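Local coordinates for amino acid ABC transporter, periplasmic amino acid-binding protein, putative (Streptococcus pneumoniae, PDB 4I62) that binds L-arginine between its two lobes and probably delivers it, as a membrane-anchored lipoprotein, to an amino acid ABC transporter for import, at residues A[104-109]-A[123-128]; A[69-74]-A[247-252]. One frame throughout, in Å; residues are numbered along the deposited sequence.

Interaction 1 (A[104-109]-A[123-128]). With ARG (arginine), chain B.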
ATOM      1  N   LEU A 104       5.276  10.866  -9.136  1.00  9.41           N
ATOM      2  CA  LEU A 104       4.762  10.610  -7.785  1.00  8.82           C
ATOM      3  C   LEU A 104       4.699   9.111  -7.586  1.00  8.11           C
ATOM      4  O   LEU A 104       4.462   8.382  -8.548  1.00  9.32           O
ATOM      5  CB  LEU A 104       3.332  11.160  -7.591  1.00  8.62           C
ATOM      6  CG  LEU A 104       3.149  12.653  -7.764  1.00  9.84           C
ATOM      7  CD1 LEU A 104       1.665  13.002  -7.656  1.00 10.69           C
ATOM      8  CD2 LEU A 104       3.984  13.445  -6.733  1.00 11.18           C
ATOM      9  N   ALA A 105       4.841   8.693  -6.334  1.00  7.44           N
ATOM     10  CA  ALA A 105       4.427   7.352  -5.924  1.00  7.94           C
ATOM     11  C   ALA A 105       3.168   7.519  -5.093  1.00  7.05           C
ATOM     12  O   ALA A 105       3.208   8.164  -4.037  1.00  8.37           O
ATOM     13  CB  ALA A 105       5.501   6.658  -5.102  1.00  8.83           C
ATOM     14  N   ILE A 106       2.070   6.945  -5.579  1.00  7.19           N
ATOM     15  CA  ILE A 106       0.813   6.913  -4.828  1.00  7.29           C
ATOM     16  C   ILE A 106       0.438   5.426  -4.793  1.00  7.16           C
ATOM     17  O   ILE A 106      -0.149   4.898  -5.745  1.00  8.12           O
ATOM     18  CB  ILE A 106      -0.319   7.768  -5.456  1.00  7.66           C
ATOM     19  CG1 ILE A 106       0.187   9.179  -5.786  1.00  7.94           C
ATOM     20  CG2 ILE A 106      -1.484   7.817  -4.470  1.00  8.81           C
ATOM     21  CD1 ILE A 106      -0.878  10.068  -6.455  1.00  9.56           C
ATOM     22  N   SER A 107       0.842   4.754  -3.709  1.00  6.70           N
ATOM     23  CA  SER A 107       0.854   3.305  -3.741  1.00  7.26           C
ATOM     24  C   SER A 107       0.804   2.742  -2.323  1.00  6.57           C
ATOM     25  O   SER A 107       1.497   1.747  -2.014  1.00  7.27           O
ATOM     26  CB  SER A 107       2.092   2.794  -4.493  1.00  7.79           C
ATOM     27  OG  SER A 107       2.008   1.407  -4.850  1.00  8.13           O
ATOM     28  N   GLY A 108       0.029   3.384  -1.453  1.00  7.19           N
ATOM     29  CA  GLY A 108      -0.019   2.959  -0.060  1.00  7.75           C
ATOM     30  C   GLY A 108       1.343   3.060   0.614  1.00  6.96           C
ATOM     31  O   GLY A 108       1.688   2.216   1.438  1.00  7.29           O
ATOM     32  N   VAL A 109       2.093   4.109   0.294  1.00  7.15           N
ATOM     33  CA  VAL A 109       3.476   4.255   0.759  1.00  7.56           C
ATOM     34  C   VAL A 109       3.553   4.844   2.167  1.00  7.62           C
ATOM     35  O   VAL A 109       3.077   5.983   2.395  1.00  8.51           O
ATOM     36  CB  VAL A 109       4.304   5.145  -0.199  1.00  8.21           C
ATOM     37  CG1 VAL A 109       5.727   5.307   0.294  1.00  9.26           C
ATOM     38  CG2 VAL A 109       4.285   4.604  -1.599  1.00  8.90           C
ATOM     39  N   THR A 123       1.686  15.657   3.050  1.00  9.70           N
ATOM     40  CA  THR A 123       1.022  15.447   4.315  1.00  9.85           C
ATOM     41  C   THR A 123       0.371  14.036   4.292  1.00  9.66           C
ATOM     42  O   THR A 123       0.000  13.525   3.236  1.00 10.10           O
ATOM     43  CB  THR A 123      -0.018  16.539   4.511  1.00 10.32           C
ATOM     44  OG1 THR A 123      -0.397  16.612   5.883  1.00 12.06           O
ATOM     45  CG2 THR A 123      -1.248  16.300   3.701  1.00 11.18           C
ATOM     46  N   PRO A 124       0.233  13.385   5.449  1.00 10.63           N
ATOM     47  CA  PRO A 124      -0.310  12.024   5.410  1.00 11.35           C
ATOM     48  C   PRO A 124      -1.777  11.997   5.031  1.00 10.16           C
ATOM     49  O   PRO A 124      -2.545  12.947   5.362  1.00 12.60           O
ATOM     50  CB  PRO A 124      -0.166  11.534   6.857  1.00 16.47           C
ATOM     51  CG  PRO A 124       0.812  12.440   7.499  1.00 18.67           C
ATOM     52  CD  PRO A 124       0.842  13.725   6.747  1.00 13.53           C
ATOM     53  N   TYR A 125      -2.193  10.925   4.390  1.00 10.91           N
ATOM     54  CA  TYR A 125      -3.581  10.753   4.014  1.00 11.36           C
ATOM     55  C   TYR A 125      -4.279   9.541   4.607  1.00 11.59           C
ATOM     56  O   TYR A 125      -5.488   9.393   4.382  1.00 13.64           O
ATOM     57  CB  TYR A 125      -3.809  10.830   2.501  1.00 11.65           C
ATOM     58  CG  TYR A 125      -3.226   9.685   1.709  1.00  9.64           C
ATOM     59  CD1 TYR A 125      -3.944   8.523   1.501  1.00  9.85           C
ATOM     60  CD2 TYR A 125      -1.970   9.796   1.107  1.00  9.67           C
ATOM     61  CE1 TYR A 125      -3.413   7.463   0.737  1.00  9.46           C
ATOM     62  CE2 TYR A 125      -1.427   8.765   0.336  1.00  8.74           C
ATOM     63  CZ  TYR A 125      -2.168   7.602   0.159  1.00  8.43           C
ATOM     64  OH  TYR A 125      -1.653   6.588  -0.614  1.00  8.99           O
ATOM     65  N   TYR A 126      -3.557   8.671   5.313  1.00 10.66           N
ATOM     66  CA  TYR A 126      -4.199   7.510   5.925  1.00 11.00           C
ATOM     67  C   TYR A 126      -3.287   7.046   7.031  1.00 10.88           C
ATOM     68  O   TYR A 126      -2.050   7.208   6.935  1.00 12.05           O
ATOM     69  CB  TYR A 126      -4.337   6.364   4.913  1.00 11.92           C
ATOM     70  CG  TYR A 126      -5.173   5.222   5.401  1.00 12.05           C
ATOM     71  CD1 TYR A 126      -6.550   5.312   5.362  1.00 15.27           C
ATOM     72  CD2 TYR A 126      -4.609   4.056   5.900  1.00 14.67           C
ATOM     73  CE1 TYR A 126      -7.360   4.286   5.825  1.00 18.39           C
ATOM     74  CE2 TYR A 126      -5.427   3.016   6.400  1.00 17.42           C
ATOM     75  CZ  TYR A 126      -6.792   3.143   6.335  1.00 18.22           C
ATOM     76  OH  TYR A 126      -7.609   2.121   6.792  1.00 20.33           O
ATOM     77  N   THR A 127      -3.853   6.463   8.090  1.00 12.09           N
ATOM     78  CA  THR A 127      -3.029   5.838   9.115  0.51 13.64           C
ATOM     79  C   THR A 127      -3.503   4.438   9.380  1.00 12.27           C
ATOM     80  O   THR A 127      -4.700   4.164   9.507  1.00 15.02           O
ATOM     81  CB  THR A 127      -3.021   6.614  10.405  0.51 17.27           C
ATOM     82  OG1 THR A 127      -4.365   6.733  10.869  0.51 20.37           O
ATOM     83  CG2 THR A 127      -2.406   7.968  10.167  0.51 14.89           C
ATOM     84  N   ALA A 128      -2.541   3.534   9.463  1.00 13.39           N
ATOM     85  CA  ALA A 128      -2.819   2.097   9.519  1.00 15.44           C
ATOM     86  C   ALA A 128      -2.133   1.409  10.691  1.00 13.83           C
ATOM     87  O   ALA A 128      -1.132   1.920  11.190  1.00 16.65           O
ATOM     88  CB  ALA A 128      -2.378   1.425   8.205  1.00 19.71           C
TER
HETATM   89  N   ARG B 301       2.808   0.586   3.441  1.00  7.22           N
HETATM   90  CA  ARG B 301       3.902  -0.353   3.080  1.00  7.21           C
HETATM   91  C   ARG B 301       5.167   0.396   2.668  1.00  6.85           C
HETATM   92  O   ARG B 301       5.082   1.592   2.320  1.00  7.83           O
HETATM   93  CB  ARG B 301       3.445  -1.351   2.033  1.00  7.22           C
HETATM   94  CG  ARG B 301       2.887  -0.693   0.768  1.00  7.27           C
HETATM   95  CD  ARG B 301       2.710  -1.690  -0.359  1.00  6.76           C
HETATM   96  NE  ARG B 301       1.906  -1.104  -1.416  1.00  7.20           N
HETATM   97  CZ  ARG B 301       1.595  -1.697  -2.550  1.00  6.86           C
HETATM   98  NH1 ARG B 301       0.861  -1.054  -3.452  1.00  7.89           N
HETATM   99  NH2 ARG B 301       2.024  -2.934  -2.793  1.00  7.69           N
HETATM  100  OXT ARG B 301       6.254  -0.271   2.654  1.00  7.84           O
HETATM  101  O   HOH W   1       1.128   6.438  -1.283  1.00  7.63           O

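Interaction 2 (A[69-74]-A[247-252])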
ATOM      1  N   ILE A  69      -5.996   5.583  -6.921  1.00  7.62           N
ATOM      2  CA  ILE A  69      -6.204   5.993  -8.309  1.00  8.22           C
ATOM      3  C   ILE A  69      -7.116   7.235  -8.309  1.00  8.12           C
ATOM      4  O   ILE A  69      -6.885   8.191  -9.062  1.00  8.41           O
ATOM      5  CB  ILE A  69      -6.826   4.861  -9.168  1.00  8.57           C
ATOM      6  CG1 ILE A  69      -5.824   3.762  -9.476  1.00 11.17           C
ATOM      7  CG2 ILE A  69      -7.361   5.413 -10.484  1.00 11.56           C
ATOM      8  CD1 ILE A  69      -5.215   3.027  -8.327  1.00 11.19           C
ATOM      9  N   GLU A  70      -8.150   7.244  -7.462  1.00  8.23           N
ATOM     10  CA  GLU A  70      -9.016   8.423  -7.372  1.00  9.12           C
ATOM     11  C   GLU A  70      -8.259   9.636  -6.832  1.00  8.38           C
ATOM     12  O   GLU A  70      -8.468  10.758  -7.313  1.00  8.57           O
ATOM     13  CB  GLU A  70     -10.251   8.075  -6.542  1.00  9.68           C
ATOM     14  CG  GLU A  70     -11.091   6.962  -7.163  1.00 10.62           C
ATOM     15  CD  GLU A  70     -11.539   7.303  -8.573  1.00 11.82           C
ATOM     16  OE1 GLU A  70     -12.100   8.402  -8.751  1.00 13.50           O
ATOM     17  OE2 GLU A  70     -11.335   6.505  -9.511  1.00 13.82           O
ATOM     18  N   LEU A  71      -7.377   9.437  -5.858  1.00  8.03           N
ATOM     19  CA  LEU A  71      -6.514  10.510  -5.380  1.00  8.12           C
ATOM     20  C   LEU A  71      -5.627  11.023  -6.507  1.00  7.59           C
ATOM     21  O   LEU A  71      -5.493  12.234  -6.710  1.00  8.61           O
ATOM     22  CB  LEU A  71      -5.674  10.014  -4.216  1.00  8.16           C
ATOM     23  CG  LEU A  71      -4.627  10.965  -3.625  1.00  8.64           C
ATOM     24  CD1 LEU A  71      -5.221  12.310  -3.206  1.00 10.13           C
ATOM     25  CD2 LEU A  71      -3.874  10.334  -2.469  1.00 10.37           C
ATOM     26  N   ALA A  72      -5.030  10.106  -7.272  1.00  7.49           N
ATOM     27  CA  ALA A  72      -4.178  10.485  -8.401  1.00  8.18           C
ATOM     28  C   ALA A  72      -4.948  11.322  -9.434  1.00  7.83           C
ATOM     29  O   ALA A  72      -4.441  12.283  -9.959  1.00  8.70           O
ATOM     30  CB  ALA A  72      -3.589   9.235  -9.057  1.00  8.58           C
ATOM     31  N   LYS A  73      -6.182  10.893  -9.746  1.00  8.66           N
ATOM     32  CA  LYS A  73      -7.020  11.648 -10.683  1.00  9.25           C
ATOM     33  C   LYS A  73      -7.293  13.063 -10.170  1.00  9.54           C
ATOM     34  O   LYS A  73      -7.275  14.031 -10.945  1.00 10.50           O
ATOM     35  CB  LYS A  73      -8.362  10.928 -10.880  1.00 10.13           C
ATOM     36  CG  LYS A  73      -8.308   9.668 -11.721  1.00 11.00           C
ATOM     37  CD  LYS A  73      -9.719   9.004 -11.746  1.00 12.63           C
ATOM     38  CE  LYS A  73      -9.753   7.688 -12.496  1.00 13.12           C
ATOM     39  NZ  LYS A  73     -11.110   7.097 -12.328  1.00 15.04           N
ATOM     40  N   ALA A  74      -7.556  13.188  -8.877  1.00  9.37           N
ATOM     41  CA  ALA A  74      -7.821  14.499  -8.304  1.00 10.27           C
ATOM     42  C   ALA A  74      -6.591  15.400  -8.392  1.00  9.06           C
ATOM     43  O   ALA A  74      -6.702  16.596  -8.672  1.00 10.67           O
ATOM     44  CB  ALA A  74      -8.345  14.376  -6.855  1.00 10.96           C
ATOM     45  N   GLN A 247      -5.906  17.916   1.445  1.00 10.12           N
ATOM     46  CA  GLN A 247      -6.661  18.745   2.392  0.63 11.84           C
ATOM     47  C   GLN A 247      -8.153  18.823   2.011  1.00 11.84           C
ATOM     48  O   GLN A 247      -9.037  18.655   2.833  1.00 13.22           O
ATOM     49  CB  GLN A 247      -6.020  20.137   2.439  0.63 11.72           C
ATOM     50  CG  GLN A 247      -6.743  21.189   3.336  0.63 13.68           C
ATOM     51  CD  GLN A 247      -6.029  22.545   3.382  0.63 14.55           C
ATOM     52  OE1 GLN A 247      -6.435  23.510   2.713  0.63 21.92           O
ATOM     53  NE2 GLN A 247      -4.998  22.643   4.210  0.63 15.29           N
ATOM     54  N   LYS A 248      -8.405  19.063   0.733  1.00 11.63           N
ATOM     55  CA  LYS A 248      -9.773  19.169   0.255  1.00 13.76           C
ATOM     56  C   LYS A 248     -10.536  17.854   0.437  1.00 13.86           C
ATOM     57  O   LYS A 248     -11.687  17.843   0.899  1.00 14.87           O
ATOM     58  CB  LYS A 248      -9.731  19.568  -1.227  1.00 16.05           C
ATOM     59  CG  LYS A 248     -11.083  19.665  -1.889  1.00 21.77           C
ATOM     60  CD  LYS A 248     -10.972  19.943  -3.387  1.00 28.91           C
ATOM     61  CE  LYS A 248     -10.265  21.257  -3.662  1.00 33.73           C
ATOM     62  NZ  LYS A 248     -10.547  21.773  -5.041  1.00 38.59           N
ATOM     63  N   LEU A 249      -9.896  16.750   0.064  1.00 11.09           N
ATOM     64  CA  LEU A 249     -10.552  15.447   0.160  1.00 11.48           C
ATOM     65  C   LEU A 249     -10.772  15.011   1.605  1.00 11.77           C
ATOM     66  O   LEU A 249     -11.769  14.349   1.901  1.00 14.35           O
ATOM     67  CB  LEU A 249      -9.760  14.371  -0.599  1.00 11.57           C
ATOM     68  CG  LEU A 249      -9.717  14.514  -2.118  1.00 13.84           C
ATOM     69  CD1 LEU A 249      -8.699  13.558  -2.711  1.00 15.80           C
ATOM     70  CD2 LEU A 249     -11.051  14.226  -2.738  1.00 18.35           C
ATOM     71  N   LYS A 250      -9.867  15.394   2.510  1.00 11.82           N
ATOM     72  CA  LYS A 250     -10.026  15.087   3.915  1.00 14.87           C
ATOM     73  C   LYS A 250     -11.178  15.889   4.511  1.00 14.30           C
ATOM     74  O   LYS A 250     -12.066  15.328   5.161  1.00 16.49           O
ATOM     75  CB  LYS A 250      -8.733  15.388   4.692  1.00 15.98           C
ATOM     76  CG  LYS A 250      -7.675  14.332   4.522  1.00 20.04           C
ATOM     77  CD  LYS A 250      -6.525  14.598   5.458  1.00 27.61           C
ATOM     78  CE  LYS A 250      -5.746  13.325   5.716  1.00 30.45           C
ATOM     79  NZ  LYS A 250      -4.778  13.474   6.844  1.00 33.79           N
ATOM     80  N   GLU A 251     -11.177  17.200   4.303  1.00 14.70           N
ATOM     81  CA  GLU A 251     -12.124  18.046   5.009  1.00 16.91           C
ATOM     82  C   GLU A 251     -13.568  17.765   4.589  1.00 17.93           C
ATOM     83  O   GLU A 251     -14.498  18.007   5.372  1.00 19.97           O
ATOM     84  CB  GLU A 251     -11.786  19.518   4.787  1.00 19.08           C
ATOM     85  CG  GLU A 251     -12.264  20.013   3.425  1.00 24.69           C
ATOM     86  CD  GLU A 251     -11.986  21.478   3.209  1.00 30.35           C
ATOM     87  OE1 GLU A 251     -11.795  22.202   4.215  1.00 33.88           O
ATOM     88  OE2 GLU A 251     -11.953  21.887   2.026  1.00 37.48           O
ATOM     89  N   SER A 252     -13.769  17.295   3.366  1.00 16.84           N
ATOM     90  CA  SER A 252     -15.103  17.054   2.833  1.00 17.99           C
ATOM     91  C   SER A 252     -15.615  15.674   3.185  1.00 18.13           C
ATOM     92  O   SER A 252     -16.779  15.353   2.928  1.00 20.02           O
ATOM     93  CB  SER A 252     -15.071  17.196   1.315  1.00 18.59           C
ATOM     94  OG  SER A 252     -14.198  16.218   0.747  1.00 16.17           O
TER

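Interaction 1 (A[104-109]-A[123-128])
The phenol of Tyr125 reaches across to the turn at Ser107-Gly108, its OH 3.7 Å from Gly108 N and 4.1 Å from Ile106 CG2. No direct hydrogen bond joins the two segments; one water does the bridging. It lies in the plane of the Tyr125 ring, beyond the edge, 2.9 Å from Tyr125 OH, and accepts from Ser107 N and Val109 N, each at 3.0 Å. Tyr125 CG stands between its own backbone N and carbonyl carbon (chi1 68°), a rotation that swings the ring over to the turn. Asp68 adds a second tie: OD2 accepts from Gly108 N, and OD1 makes a weak hydrogen bond with Tyr125 OH. With its N-H groups engaged on this side, the turn presents carbonyls to the bound arginine: Ser107 O accepts from the ligand NE (2.9 Å) and, at greater length, from NH1, while Gly108 O takes the ligand's alpha-amino N at 2.8 Å. Ser107 OG, bonded also to Asn46 N, accepts from ligand NH1 at 3.1 Å. Tyr125, the water and Asp68 form a second shell behind the first-shell turn Ser107-Gly108, in the cleft of a type II periplasmic-binding-protein fold.

Interaction 2 (A[69-74]-A[247-252])
Leu249 carries most of this contact, driving one methyl, CD1, at helix 67-79, where it meets Leu71 and Ala74. The closest approach is methyl to methyl, Leu249 CD1 to Leu71 CD1 at 3.7 Å, and the two side chains meet at a slant. Ala74, one helical turn after Leu71, offers its CB to the same methyl, at 4.2 Å from Leu249 CD1, so a single branch of Leu249 bridges two successive turns of the facing helix. Leu249 sets out toward helix 67-79, with CG anti to its carbonyl carbon (chi1 -67°). Leu71 leaves its backbone neither toward nor away from the 247-252 segment, and CG anti to the backbone N (chi1 176°) brings CD1 round to Leu249. The nearest CA atoms, of Leu71 and Leu249, are 8.4 Å apart, so only side chains meet, and the contact is wholly apolar. Further layers close round it: Leu71 also packs on Ile246 and Tyr125, and Leu249 on Leu255 of helix 254-265. Three residues on, Ser252 OG hydrogen-bonds Lys248 O (3.0 Å) and Glu254 N, where helix 236-251 gives way to helix 254-265. This is helix-to-helix packing in the type II periplasmic-binding-protein fold of family 3 solute-binding proteins, bringing together helices 67-79 and 236-251, which are far apart in sequence.

Interactions 1 and 2 lie 12 Å apart, centre to centre, and share a hydrophobic layer. Ile106 packs on helix 67-79, its CD1 3.8 Å from Ala72 CB and its CG2 4.0 Å from Leu71 CD2, so the segment leading to the arginine-binding turn rests on the helix that meets Leu249. On the side of helix 236-251, Lys250 NZ probably hydrogen-bonds Pro124 O at 2.7 Å, and Lys250 CE packs 3.8 Å from Tyr125 CA, tying 247-252 to 123-128. Segments 104-109 and 123-128 both fall between 69-74 and 247-252 in sequence. In interaction 1, segment 104-109 binds the ligand directly; in interaction 2, the Leu71 side chain is about 12 Å from the bound arginine.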